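PDB 4O5A: LacI family transcription regulator from Bifidobacterium animalis subsp. lactis, which probably binds operator DNA through a helix-turn-helix domain and regulates transcription in response to a small effector held by its periplasmic binding protein-like domain. Local coordinates for residues D123-G128 with E146-N151; I183-L188 with S280-G285; P169-D174 with R309-L314. All coordinates share one frame; numbering follows the deposited sequence.

Contact 1 of 3, residues D123-G128 with E146-N151; sequences DWIATG and ELMKNN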
ATOM      1  N   ASP A 123      17.943 -15.528 -15.798  1.00 36.76           N
ATOM      2  CA  ASP A 123      17.766 -15.012 -17.148  1.00 40.03           C
ATOM      3  C   ASP A 123      18.408 -13.636 -17.269  1.00 34.97           C
ATOM      4  O   ASP A 123      19.109 -13.350 -18.240  1.00 38.44           O
ATOM      5  CB  ASP A 123      16.277 -14.953 -17.509  1.00 42.86           C
ATOM      6  CG  ASP A 123      16.022 -14.244 -18.826  1.00 54.42           C
ATOM      7  OD1 ASP A 123      16.298 -14.841 -19.891  1.00 55.97           O
ATOM      8  OD2 ASP A 123      15.538 -13.091 -18.796  1.00 62.31           O
ATOM      9  N   TRP A 124      18.172 -12.794 -16.266  1.00 31.11           N
ATOM     10  CA  TRP A 124      18.716 -11.444 -16.247  1.00 32.75           C
ATOM     11  C   TRP A 124      20.234 -11.479 -16.236  1.00 31.86           C
ATOM     12  O   TRP A 124      20.885 -10.700 -16.925  1.00 36.13           O
ATOM     13  CB  TRP A 124      18.190 -10.688 -15.031  1.00 32.60           C
ATOM     14  CG  TRP A 124      16.834 -10.103 -15.254  1.00 34.64           C
ATOM     15  CD1 TRP A 124      16.145 -10.052 -16.433  1.00 40.45           C
ATOM     16  CD2 TRP A 124      15.999  -9.480 -14.269  1.00 29.12           C
ATOM     17  NE1 TRP A 124      14.925  -9.430 -16.240  1.00 40.43           N
ATOM     18  CE2 TRP A 124      14.817  -9.067 -14.924  1.00 32.51           C
ATOM     19  CE3 TRP A 124      16.136  -9.228 -12.902  1.00 37.25           C
ATOM     20  CZ2 TRP A 124      13.780  -8.416 -14.250  1.00 33.07           C
ATOM     21  CZ3 TRP A 124      15.105  -8.587 -12.237  1.00 36.10           C
ATOM     22  CH2 TRP A 124      13.942  -8.190 -12.912  1.00 33.17           C
ATOM     23  N   ILE A 125      20.787 -12.408 -15.468  1.00 29.85           N
ATOM     24  CA  ILE A 125      22.230 -12.554 -15.363  1.00 35.65           C
ATOM     25  C   ILE A 125      22.823 -13.032 -16.684  1.00 44.20           C
ATOM     26  O   ILE A 125      23.845 -12.514 -17.138  1.00 41.61           O
ATOM     27  CB  ILE A 125      22.604 -13.535 -14.238  1.00 35.46           C
ATOM     28  CG1 ILE A 125      22.234 -12.936 -12.874  1.00 35.75           C
ATOM     29  CG2 ILE A 125      24.082 -13.870 -14.283  1.00 45.38           C
ATOM     30  CD1 ILE A 125      22.368 -13.914 -11.711  1.00 41.29           C
ATOM     31  N   ALA A 126      22.180 -14.022 -17.296  1.00 42.57           N
ATOM     32  CA  ALA A 126      22.690 -14.623 -18.531  1.00 39.80           C
ATOM     33  C   ALA A 126      22.660 -13.649 -19.704  1.00 44.64           C
ATOM     34  O   ALA A 126      23.496 -13.718 -20.599  1.00 45.27           O
ATOM     35  CB  ALA A 126      21.902 -15.876 -18.869  1.00 42.30           C
ATOM     36  N   THR A 127      21.690 -12.742 -19.695  1.00 39.92           N
ATOM     37  CA  THR A 127      21.518 -11.804 -20.795  1.00 44.71           C
ATOM     38  C   THR A 127      22.108 -10.425 -20.485  1.00 41.67           C
ATOM     39  O   THR A 127      22.223  -9.585 -21.376  1.00 39.91           O
ATOM     40  CB  THR A 127      20.030 -11.659 -21.175  1.00 47.10           C
ATOM     41  OG1 THR A 127      19.307 -11.091 -20.079  1.00 46.73           O
ATOM     42  CG2 THR A 127      19.438 -13.015 -21.514  1.00 45.27           C
ATOM     43  N   GLY A 128      22.481 -10.194 -19.228  1.00 40.91           N
ATOM     44  CA  GLY A 128      22.976  -8.891 -18.814  1.00 35.74           C
ATOM     45  C   GLY A 128      21.928  -7.806 -18.999  1.00 40.69           C
ATOM     46  O   GLY A 128      22.241  -6.667 -19.360  1.00 42.55           O
ATOM     47  N   GLU A 146      23.426 -18.049  -2.986  1.00 48.53           N
ATOM     48  CA  GLU A 146      24.303 -18.932  -3.747  1.00 52.27           C
ATOM     49  C   GLU A 146      24.367 -18.533  -5.219  1.00 52.75           C
ATOM     50  O   GLU A 146      25.428 -18.597  -5.838  1.00 55.92           O
ATOM     51  CB  GLU A 146      23.857 -20.393  -3.614  1.00 52.92           C
ATOM     52  N   LEU A 147      23.227 -18.126  -5.772  1.00 48.82           N
ATOM     53  CA  LEU A 147      23.160 -17.665  -7.156  1.00 45.31           C
ATOM     54  C   LEU A 147      24.052 -16.443  -7.357  1.00 46.31           C
ATOM     55  O   LEU A 147      24.839 -16.392  -8.305  1.00 49.39           O
ATOM     56  CB  LEU A 147      21.710 -17.345  -7.551  1.00 37.12           C
ATOM     57  CG  LEU A 147      21.458 -16.755  -8.943  1.00 41.00           C
ATOM     58  CD1 LEU A 147      21.942 -17.701 -10.030  1.00 43.87           C
ATOM     59  CD2 LEU A 147      19.984 -16.430  -9.152  1.00 41.31           C
HETATM   60  N   MSE A 148      23.941 -15.468  -6.458  1.00 43.49           N
HETATM   61  CA  MSE A 148      24.724 -14.243  -6.582  1.00 39.62           C
HETATM   62  C   MSE A 148      26.212 -14.511  -6.399  1.00 45.91           C
HETATM   63  O   MSE A 148      27.043 -13.931  -7.098  1.00 46.97           O
HETATM   64  CB  MSE A 148      24.265 -13.169  -5.584  1.00 34.43           C
HETATM   65  CG  MSE A 148      22.843 -12.669  -5.752  1.00 37.32           C
HETATM   66 SE   MSE A 148      22.216 -12.574  -7.592  0.54 49.35          SE
HETATM   67  CE  MSE A 148      23.554 -11.405  -8.369  1.00 49.49           C
ATOM     68  N   LYS A 149      26.550 -15.386  -5.457  1.00 48.36           N
ATOM     69  CA  LYS A 149      27.951 -15.655  -5.161  1.00 54.23           C
ATOM     70  C   LYS A 149      28.628 -16.367  -6.327  1.00 55.60           C
ATOM     71  O   LYS A 149      29.818 -16.168  -6.581  1.00 59.21           O
ATOM     72  CB  LYS A 149      28.089 -16.455  -3.861  1.00 56.47           C
ATOM     73  CG  LYS A 149      27.643 -15.676  -2.628  1.00 55.09           C
ATOM     74  CD  LYS A 149      28.633 -15.809  -1.477  1.00 60.39           C
ATOM     75  CE  LYS A 149      28.285 -16.956  -0.542  1.00 66.49           C
ATOM     76  NZ  LYS A 149      29.232 -17.023   0.615  1.00 68.89           N
ATOM     77  N   ASN A 150      27.861 -17.187  -7.041  1.00 51.78           N
ATOM     78  CA  ASN A 150      28.362 -17.875  -8.225  1.00 56.22           C
ATOM     79  C   ASN A 150      28.361 -16.965  -9.454  1.00 50.21           C
ATOM     80  O   ASN A 150      28.856 -17.339 -10.515  1.00 53.66           O
ATOM     81  CB  ASN A 150      27.552 -19.151  -8.491  1.00 64.83           C
ATOM     82  CG  ASN A 150      27.602 -20.133  -7.328  1.00 71.36           C
ATOM     83  OD1 ASN A 150      28.402 -19.985  -6.403  1.00 75.24           O
ATOM     84  ND2 ASN A 150      26.745 -21.147  -7.378  1.00 71.82           N
ATOM     85  N   ASN A 151      27.802 -15.766  -9.296  1.00 46.84           N
ATOM     86  CA  ASN A 151      27.781 -14.764 -10.360  1.00 42.28           C
ATOM     87  C   ASN A 151      28.217 -13.378  -9.871  1.00 42.26           C
ATOM     88  O   ASN A 151      27.398 -12.465  -9.791  1.00 43.61           O
ATOM     89  CB  ASN A 151      26.380 -14.673 -10.990  1.00 39.06           C
ATOM     90  CG  ASN A 151      26.044 -15.887 -11.838  1.00 48.87           C
ATOM     91  OD1 ASN A 151      26.436 -15.975 -13.003  1.00 48.98           O
ATOM     92  ND2 ASN A 151      25.319 -16.832 -11.253  1.00 49.44           N
TER
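I125 is the side chain that helix 116-127 sends toward helix 143-149. It carries most of the contact. The tight part lies against N151, just beyond the second helix. Here an amide, not a hydrocarbon, meets the isoleucine. The branch methyl CG2 of I125 comes 3.4 Å from OD1 of N151 and 3.7 Å from its CG. This is a van der Waals touch. The chi1 of I125, -67°, sets CG1 beside the backbone N and turns CG2 anti to it. CG2 then faces N151, while CD1 extends to L147. The amide is held by other bonds. ND2 of N151 donates to O of L147 at 3.0 Å, with a fairly straight N-H...O angle of 167°. This oxygen lies close to the amide plane. OD1 accepts from NE2 of Q153.

The two helices flank strand 132-135 in the chain, in the alternating strand-helix order of a Rossmann-like subdomain, as in the LacI family core. The contact therefore joins successive helices on one face of the parallel sheet.

The packing is looser around CD1 of I125. It meets L147 tip to tip, 4.1 Å from CG of that leucine. The same methyl is 4.3 Å from SE of selenomethionine M148, whose chain curls back toward the interface. M148 also packs on L133 and L135. On the solvent side, A126, T127 and K149 are exposed, with NZ of K149 hydrogen-bonded to OG of S166.

Contact 2 of 3, residues I183-L188 with S280-G285; sequences IRHLAL and SIISWG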
ATOM      1  N   ILE A 183      10.380  -2.621  23.746  1.00 18.36           N
ATOM      2  CA  ILE A 183      10.243  -3.259  25.049  1.00 19.39           C
ATOM      3  C   ILE A 183      10.582  -2.278  26.162  1.00 22.80           C
ATOM      4  O   ILE A 183       9.919  -2.261  27.198  1.00 22.31           O
ATOM      5  CB  ILE A 183      11.113  -4.529  25.144  1.00 20.15           C
ATOM      6  CG1 ILE A 183      10.637  -5.549  24.109  1.00 19.62           C
ATOM      7  CG2 ILE A 183      11.073  -5.123  26.544  1.00 23.91           C
ATOM      8  CD1 ILE A 183      11.650  -6.641  23.847  1.00 22.48           C
ATOM      9  N   ARG A 184      11.605  -1.452  25.969  1.00 21.00           N
ATOM     10  CA  ARG A 184      11.940  -0.478  27.009  1.00 18.81           C
ATOM     11  C   ARG A 184      10.803   0.527  27.227  1.00 19.75           C
ATOM     12  O   ARG A 184      10.581   0.966  28.343  1.00 21.39           O
ATOM     13  CB  ARG A 184      13.255   0.250  26.695  1.00 19.59           C
ATOM     14  CG  ARG A 184      14.493  -0.623  26.812  1.00 21.42           C
ATOM     15  CD  ARG A 184      15.767   0.232  26.776  1.00 22.59           C
ATOM     16  NE  ARG A 184      15.911   0.880  25.470  1.00 26.61           N
ATOM     17  CZ  ARG A 184      16.453   0.294  24.405  1.00 25.60           C
ATOM     18  NH1 ARG A 184      16.924  -0.944  24.505  1.00 25.23           N
ATOM     19  NH2 ARG A 184      16.529   0.945  23.243  1.00 26.20           N
ATOM     20  N   HIS A 185      10.095   0.884  26.153  1.00 17.22           N
ATOM     21  CA  HIS A 185       8.946   1.793  26.219  1.00 18.91           C
ATOM     22  C   HIS A 185       7.860   1.150  27.094  1.00 18.83           C
ATOM     23  O   HIS A 185       7.272   1.811  27.954  1.00 21.83           O
ATOM     24  CB  HIS A 185       8.426   2.067  24.798  1.00 20.63           C
ATOM     25  CG  HIS A 185       7.194   2.925  24.727  1.00 21.31           C
ATOM     26  ND1 HIS A 185       7.199   4.272  25.036  1.00 26.13           N
ATOM     27  CD2 HIS A 185       5.937   2.637  24.317  1.00 23.51           C
ATOM     28  CE1 HIS A 185       5.985   4.765  24.851  1.00 24.72           C
ATOM     29  NE2 HIS A 185       5.203   3.799  24.407  1.00 22.78           N
ATOM     30  N   LEU A 186       7.621  -0.139  26.895  1.00 20.47           N
ATOM     31  CA  LEU A 186       6.637  -0.849  27.708  1.00 21.65           C
ATOM     32  C   LEU A 186       7.110  -0.989  29.150  1.00 19.91           C
ATOM     33  O   LEU A 186       6.316  -0.847  30.080  1.00 22.42           O
ATOM     34  CB  LEU A 186       6.285  -2.213  27.093  1.00 20.54           C
ATOM     35  CG  LEU A 186       5.651  -2.137  25.692  1.00 19.70           C
ATOM     36  CD1 LEU A 186       5.425  -3.534  25.164  1.00 19.71           C
ATOM     37  CD2 LEU A 186       4.328  -1.376  25.739  1.00 18.95           C
ATOM     38  N   ALA A 187       8.407  -1.229  29.346  1.00 21.67           N
ATOM     39  CA  ALA A 187       8.954  -1.370  30.696  1.00 23.29           C
ATOM     40  C   ALA A 187       8.819  -0.068  31.476  1.00 28.15           C
ATOM     41  O   ALA A 187       8.473  -0.078  32.669  1.00 26.71           O
ATOM     42  CB  ALA A 187      10.415  -1.795  30.639  1.00 22.85           C
ATOM     43  N   LEU A 188       9.079   1.051  30.805  1.00 23.60           N
ATOM     44  CA  LEU A 188       8.990   2.363  31.443  1.00 23.02           C
ATOM     45  C   LEU A 188       7.568   2.608  31.948  1.00 25.20           C
ATOM     46  O   LEU A 188       7.359   3.246  32.982  1.00 29.18           O
ATOM     47  CB  LEU A 188       9.362   3.441  30.427  1.00 24.48           C
ATOM     48  CG  LEU A 188       9.105   4.880  30.889  1.00 32.30           C
ATOM     49  CD1 LEU A 188       9.867   5.176  32.154  1.00 41.08           C
ATOM     50  CD2 LEU A 188       9.469   5.879  29.803  1.00 43.64           C
ATOM     51  N   SER A 280      -2.170  -1.901  26.314  1.00 18.52           N
ATOM     52  CA  SER A 280      -1.371  -1.086  25.401  1.00 16.89           C
ATOM     53  C   SER A 280      -1.101  -1.854  24.120  1.00 17.43           C
ATOM     54  O   SER A 280      -0.936  -3.075  24.150  1.00 18.00           O
ATOM     55  CB  SER A 280      -0.031  -0.691  26.046  1.00 15.83           C
ATOM     56  OG  SER A 280      -0.208   0.331  27.008  1.00 19.60           O
ATOM     57  N   ILE A 281      -1.042  -1.133  22.999  1.00 15.36           N
ATOM     58  CA  ILE A 281      -0.815  -1.737  21.684  1.00 16.22           C
ATOM     59  C   ILE A 281       0.271  -0.980  20.929  1.00 15.57           C
ATOM     60  O   ILE A 281       0.287   0.249  20.915  1.00 16.53           O
ATOM     61  CB  ILE A 281      -2.116  -1.750  20.836  1.00 13.77           C
ATOM     62  CG1 ILE A 281      -3.111  -2.746  21.436  1.00 16.74           C
ATOM     63  CG2 ILE A 281      -1.828  -2.141  19.387  1.00 17.16           C
ATOM     64  CD1 ILE A 281      -4.464  -2.730  20.751  1.00 19.93           C
ATOM     65  N   ILE A 282       1.188  -1.724  20.310  1.00 16.29           N
ATOM     66  CA  ILE A 282       2.216  -1.149  19.445  1.00 15.65           C
ATOM     67  C   ILE A 282       2.185  -1.861  18.086  1.00 13.90           C
ATOM     68  O   ILE A 282       2.035  -3.087  18.018  1.00 16.58           O
ATOM     69  CB  ILE A 282       3.612  -1.298  20.069  1.00 13.81           C
ATOM     70  CG1 ILE A 282       3.691  -0.498  21.362  1.00 16.49           C
ATOM     71  CG2 ILE A 282       4.716  -0.826  19.105  1.00 17.56           C
ATOM     72  CD1 ILE A 282       4.990  -0.702  22.123  1.00 19.85           C
ATOM     73  N   SER A 283       2.316  -1.081  17.016  1.00 14.57           N
ATOM     74  CA  SER A 283       2.456  -1.618  15.669  1.00 16.78           C
ATOM     75  C   SER A 283       3.916  -1.577  15.267  1.00 17.55           C
ATOM     76  O   SER A 283       4.543  -0.530  15.383  1.00 16.50           O
ATOM     77  CB  SER A 283       1.695  -0.746  14.671  1.00 17.63           C
ATOM     78  OG  SER A 283       1.918  -1.191  13.340  1.00 21.33           O
ATOM     79  N   TRP A 284       4.440  -2.697  14.774  1.00 15.13           N
ATOM     80  CA  TRP A 284       5.788  -2.736  14.207  1.00 16.98           C
ATOM     81  C   TRP A 284       5.601  -2.369  12.747  1.00 21.79           C
ATOM     82  O   TRP A 284       5.165  -3.194  11.942  1.00 29.16           O
ATOM     83  CB  TRP A 284       6.371  -4.151  14.307  1.00 22.94           C
ATOM     84  CG  TRP A 284       7.873  -4.212  14.281  1.00 20.96           C
ATOM     85  CD1 TRP A 284       8.711  -3.377  13.629  1.00 23.01           C
ATOM     86  CD2 TRP A 284       8.697  -5.173  14.963  1.00 21.23           C
ATOM     87  NE1 TRP A 284      10.027  -3.756  13.855  1.00 23.70           N
ATOM     88  CE2 TRP A 284      10.036  -4.841  14.668  1.00 23.16           C
ATOM     89  CE3 TRP A 284       8.429  -6.259  15.792  1.00 28.12           C
ATOM     90  CZ2 TRP A 284      11.108  -5.585  15.183  1.00 26.03           C
ATOM     91  CZ3 TRP A 284       9.502  -6.995  16.298  1.00 26.18           C
ATOM     92  CH2 TRP A 284      10.818  -6.648  15.991  1.00 26.18           C
ATOM     93  N   GLY A 285       5.918  -1.128  12.400  1.00 24.52           N
ATOM     94  CA  GLY A 285       5.623  -0.617  11.070  1.00 24.08           C
ATOM     95  C   GLY A 285       4.585   0.478  11.208  1.00 22.20           C
ATOM     96  O   GLY A 285       3.652   0.349  12.000  1.00 24.18           O
TER
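The apolar contact centres on CD1 of I282, which meets L186 tip to tip. CD2 of L186 lies 3.7 Å from that methyl, and CG of L186 lies 3.9 Å from it. The leucine CG stands anti to its carbonyl carbon (chi1 -62°), and the branch points at the strand. CD2 of L186 also comes within 4.4 Å of CB of S280, a lighter touch. A252 and I254 of the adjacent strand extend this apolar surface under L186.

The ring of H185 adds a second kind of contact. CD1 of I282 sits at the edge of the imidazole, near its plane, 4.1 Å from CD2 of H185. F189 meets the same ring edge-to-face. Helix 175-188 here covers strand 280-284, a middle strand of the second sheet of a periplasmic binding protein-like fold. The helix and strand segments run nearly antiparallel, at 167°, with axes 10.7 Å apart.

Polar groups at this buried interface find partners elsewhere in the chain. NE2 of H185 is hydrogen-bonded to OG1 of T340, which satisfies this buried nitrogen and limits the turning of the ring. OG of S280 is hydrogen-bonded to the backbone N of A341.

Contact 3 of 3, residues P169-D174 with R309-L314; sequences PTLMSD and RLAAQL. With SO4 (sulfate ion), chain E.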
ATOM      1  N   PRO A 169      26.850  -7.475  -0.469  1.00 28.61           N
ATOM      2  CA  PRO A 169      26.586  -6.093  -0.055  1.00 26.59           C
ATOM      3  C   PRO A 169      25.201  -5.977   0.559  1.00 31.10           C
ATOM      4  O   PRO A 169      24.219  -6.388  -0.064  1.00 28.87           O
ATOM      5  CB  PRO A 169      26.628  -5.326  -1.378  1.00 29.59           C
ATOM      6  CG  PRO A 169      27.620  -6.098  -2.208  1.00 27.62           C
ATOM      7  CD  PRO A 169      27.367  -7.554  -1.848  1.00 33.02           C
ATOM      8  N   THR A 170      25.122  -5.437   1.771  1.00 27.15           N
ATOM      9  CA  THR A 170      23.853  -5.425   2.487  1.00 27.45           C
ATOM     10  C   THR A 170      23.525  -4.044   3.028  1.00 26.38           C
ATOM     11  O   THR A 170      24.391  -3.369   3.601  1.00 25.99           O
ATOM     12  CB  THR A 170      23.909  -6.417   3.665  1.00 29.60           C
ATOM     13  OG1 THR A 170      24.371  -7.692   3.198  1.00 33.00           O
ATOM     14  CG2 THR A 170      22.541  -6.573   4.328  1.00 34.24           C
ATOM     15  N   LEU A 171      22.274  -3.629   2.852  1.00 27.14           N
ATOM     16  CA  LEU A 171      21.743  -2.490   3.592  1.00 26.47           C
ATOM     17  C   LEU A 171      21.057  -3.095   4.819  1.00 28.06           C
ATOM     18  O   LEU A 171      20.014  -3.748   4.696  1.00 30.29           O
ATOM     19  CB  LEU A 171      20.763  -1.698   2.720  1.00 23.42           C
ATOM     20  CG  LEU A 171      20.110  -0.455   3.322  1.00 24.13           C
ATOM     21  CD1 LEU A 171      21.153   0.521   3.850  1.00 28.18           C
ATOM     22  CD2 LEU A 171      19.194   0.205   2.289  1.00 27.88           C
HETATM   23  N   MSE A 172      21.662  -2.904   5.991  1.00 26.39           N
HETATM   24  CA  MSE A 172      21.343  -3.698   7.177  1.00 33.26           C
HETATM   25  C   MSE A 172      20.220  -3.125   8.027  1.00 38.16           C
HETATM   26  O   MSE A 172      20.286  -1.977   8.466  1.00 33.09           O
HETATM   27  CB  MSE A 172      22.580  -3.830   8.063  1.00 35.84           C
HETATM   28  CG  MSE A 172      23.809  -4.353   7.350  1.00 40.38           C
HETATM   29 SE   MSE A 172      25.375  -4.388   8.500  0.52 39.26          SE
HETATM   30  CE  MSE A 172      25.560  -2.475   8.843  1.00 53.12           C
ATOM     31  N   SER A 173      19.205  -3.941   8.288  1.00 37.99           N
ATOM     32  CA  SER A 173      18.167  -3.588   9.248  1.00 38.00           C
ATOM     33  C   SER A 173      18.653  -3.939  10.645  1.00 36.08           C
ATOM     34  O   SER A 173      19.620  -4.689  10.804  1.00 38.51           O
ATOM     35  CB  SER A 173      16.885  -4.363   8.949  1.00 39.20           C
ATOM     36  OG  SER A 173      17.099  -5.751   9.120  1.00 36.54           O
ATOM     37  N   ASP A 174      18.006  -3.403  11.675  1.00 32.59           N
ATOM     38  CA  ASP A 174      18.388  -3.775  13.024  1.00 36.54           C
ATOM     39  C   ASP A 174      17.158  -4.095  13.851  1.00 34.55           C
ATOM     40  O   ASP A 174      16.766  -3.321  14.722  1.00 35.25           O
ATOM     41  CB  ASP A 174      19.221  -2.677  13.698  1.00 44.92           C
ATOM     42  CG  ASP A 174      20.043  -3.194  14.875  1.00 51.41           C
ATOM     43  OD1 ASP A 174      19.714  -4.258  15.460  1.00 47.91           O
ATOM     44  OD2 ASP A 174      21.031  -2.518  15.238  1.00 55.44           O
ATOM     45  N   ARG A 309      16.152   5.100  -1.082  1.00 17.98           N
ATOM     46  CA  ARG A 309      17.086   6.022  -1.702  1.00 21.64           C
ATOM     47  C   ARG A 309      18.520   5.539  -1.497  1.00 20.32           C
ATOM     48  O   ARG A 309      19.321   5.527  -2.426  1.00 23.79           O
ATOM     49  CB  ARG A 309      16.878   7.417  -1.120  1.00 20.52           C
ATOM     50  CG  ARG A 309      17.701   8.481  -1.767  1.00 29.51           C
ATOM     51  CD  ARG A 309      17.243   9.860  -1.306  1.00 31.35           C
ATOM     52  NE  ARG A 309      18.213  10.855  -1.716  1.00 34.38           N
ATOM     53  CZ  ARG A 309      18.323  11.325  -2.951  1.00 34.68           C
ATOM     54  NH1 ARG A 309      17.512  10.894  -3.907  1.00 34.61           N
ATOM     55  NH2 ARG A 309      19.252  12.223  -3.226  1.00 33.42           N
ATOM     56  N   LEU A 310      18.838   5.116  -0.275  1.00 20.60           N
ATOM     57  CA  LEU A 310      20.169   4.617   0.015  1.00 20.10           C
ATOM     58  C   LEU A 310      20.474   3.354  -0.789  1.00 21.35           C
ATOM     59  O   LEU A 310      21.591   3.177  -1.267  1.00 24.17           O
ATOM     60  CB  LEU A 310      20.306   4.337   1.510  1.00 23.44           C
ATOM     61  CG  LEU A 310      21.733   4.178   2.012  1.00 37.42           C
ATOM     62  CD1 LEU A 310      22.619   5.312   1.487  1.00 32.87           C
ATOM     63  CD2 LEU A 310      21.722   4.165   3.526  1.00 44.13           C
ATOM     64  N   ALA A 311      19.472   2.490  -0.947  1.00 21.83           N
ATOM     65  CA  ALA A 311      19.658   1.235  -1.681  1.00 23.85           C
ATOM     66  C   ALA A 311      20.041   1.501  -3.135  1.00 24.75           C
ATOM     67  O   ALA A 311      20.936   0.858  -3.681  1.00 19.79           O
ATOM     68  CB  ALA A 311      18.401   0.385  -1.619  1.00 20.54           C
ATOM     69  N   ALA A 312      19.352   2.450  -3.755  1.00 21.37           N
ATOM     70  CA  ALA A 312      19.653   2.814  -5.134  1.00 23.07           C
ATOM     71  C   ALA A 312      21.051   3.416  -5.241  1.00 24.11           C
ATOM     72  O   ALA A 312      21.830   3.077  -6.143  1.00 22.03           O
ATOM     73  CB  ALA A 312      18.599   3.774  -5.655  1.00 19.70           C
ATOM     74  N   GLN A 313      21.395   4.296  -4.309  1.00 21.02           N
ATOM     75  CA  GLN A 313      22.720   4.907  -4.332  1.00 21.80           C
ATOM     76  C   GLN A 313      23.806   3.853  -4.199  1.00 23.90           C
ATOM     77  O   GLN A 313      24.838   3.931  -4.858  1.00 22.96           O
ATOM     78  CB  GLN A 313      22.853   5.966  -3.230  1.00 25.68           C
ATOM     79  CG  GLN A 313      21.928   7.152  -3.440  1.00 28.04           C
ATOM     80  CD  GLN A 313      21.915   8.112  -2.271  1.00 31.61           C
ATOM     81  OE1 GLN A 313      21.970   7.696  -1.114  1.00 27.86           O
ATOM     82  NE2 GLN A 313      21.841   9.407  -2.568  1.00 31.49           N
ATOM     83  N   LEU A 314      23.569   2.861  -3.346  1.00 22.58           N
ATOM     84  CA  LEU A 314      24.575   1.829  -3.112  1.00 22.40           C
ATOM     85  C   LEU A 314      24.750   0.942  -4.342  1.00 22.10           C
ATOM     86  O   LEU A 314      25.868   0.558  -4.689  1.00 24.41           O
ATOM     87  CB  LEU A 314      24.195   0.974  -1.897  1.00 23.42           C
ATOM     88  CG  LEU A 314      24.293   1.700  -0.558  1.00 29.76           C
ATOM     89  CD1 LEU A 314      23.805   0.796   0.570  1.00 32.57           C
ATOM     90  CD2 LEU A 314      25.722   2.172  -0.292  1.00 34.19           C
TER
HETATM   91  S   SO4 E 404      21.238  12.200   0.109  0.68 64.24           S
HETATM   92  O1  SO4 E 404      21.597  12.799   1.388  0.68 69.79           O
HETATM   93  O2  SO4 E 404      22.434  11.657  -0.530  0.68 63.66           O
HETATM   94  O3  SO4 E 404      20.243  11.154   0.325  0.68 63.45           O
HETATM   95  O4  SO4 E 404      20.670  13.229  -0.750  0.68 69.89           O
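NE of R309 donates to O3 of a sulfate ion at 2.9 Å, with an N-H...O angle of 157°. NH2 of R309 donates to O4 of the same ion at 3.0 Å. The sulfate probably comes from the crystallisation liquor. The extended R309 chain brings its guanidinium edge-on to the ion, with the sulfur in plane. R309 lies on helix 304-320, which packs on the parallel sheet of the first Rossmann-like subdomain. Strand 170-172 belongs to that sheet. The strand and helix segments run roughly antiparallel, with axes 9.6 Å apart.

L171 carries the contact by itself on the strand side. With CG anti to the backbone N (chi1 -179°), it reaches out and splits its two methyls over the helix. CD1 lies 3.7 Å from CD2 of L310, the two side chains passing at a slant. The same CD1 is 4.2 Å from CD1 of L314. The other branch, CD2, rests 4.0 Å from CB of A311. V327 of the next strand touches L171, L310 and L314, and L159 touches L171 and A311.

The sulfate sits on another side of the helix. R309 also forms a salt bridge with E101 through NH2, and its NH1 bonds OG of S97. A leucine in its place would probably cost E101 this salt bridge and the sulfate the two guanidinium bonds, leaving Q313 as its remaining donor among these two residues. NE2 of Q313 reaches sulfate O2 at 3.1 Å, with an N-H...O angle of 161°.

Contacts 1 and 3 belong to the subdomain built on the first parallel sheet, and their centres are 20 Å apart. Contact 1 joins helices 116-127 and 143-149; contact 3 sets helix 304-320 against strand 170-172. Contact 2 lies in the other subdomain, its centre 42 Å from that of contact 1 and 26 Å from that of contact 3. Along the chain, contact 1 closes first. Contact 3 then opens, and contact 2 is nested inside it. Strand 170-172 leads into helix 175-188, so the chain crosses to the second subdomain there, and it is back in the first by helix 304-320. This interleaving suits a two-lobed core that probably closes around an effector.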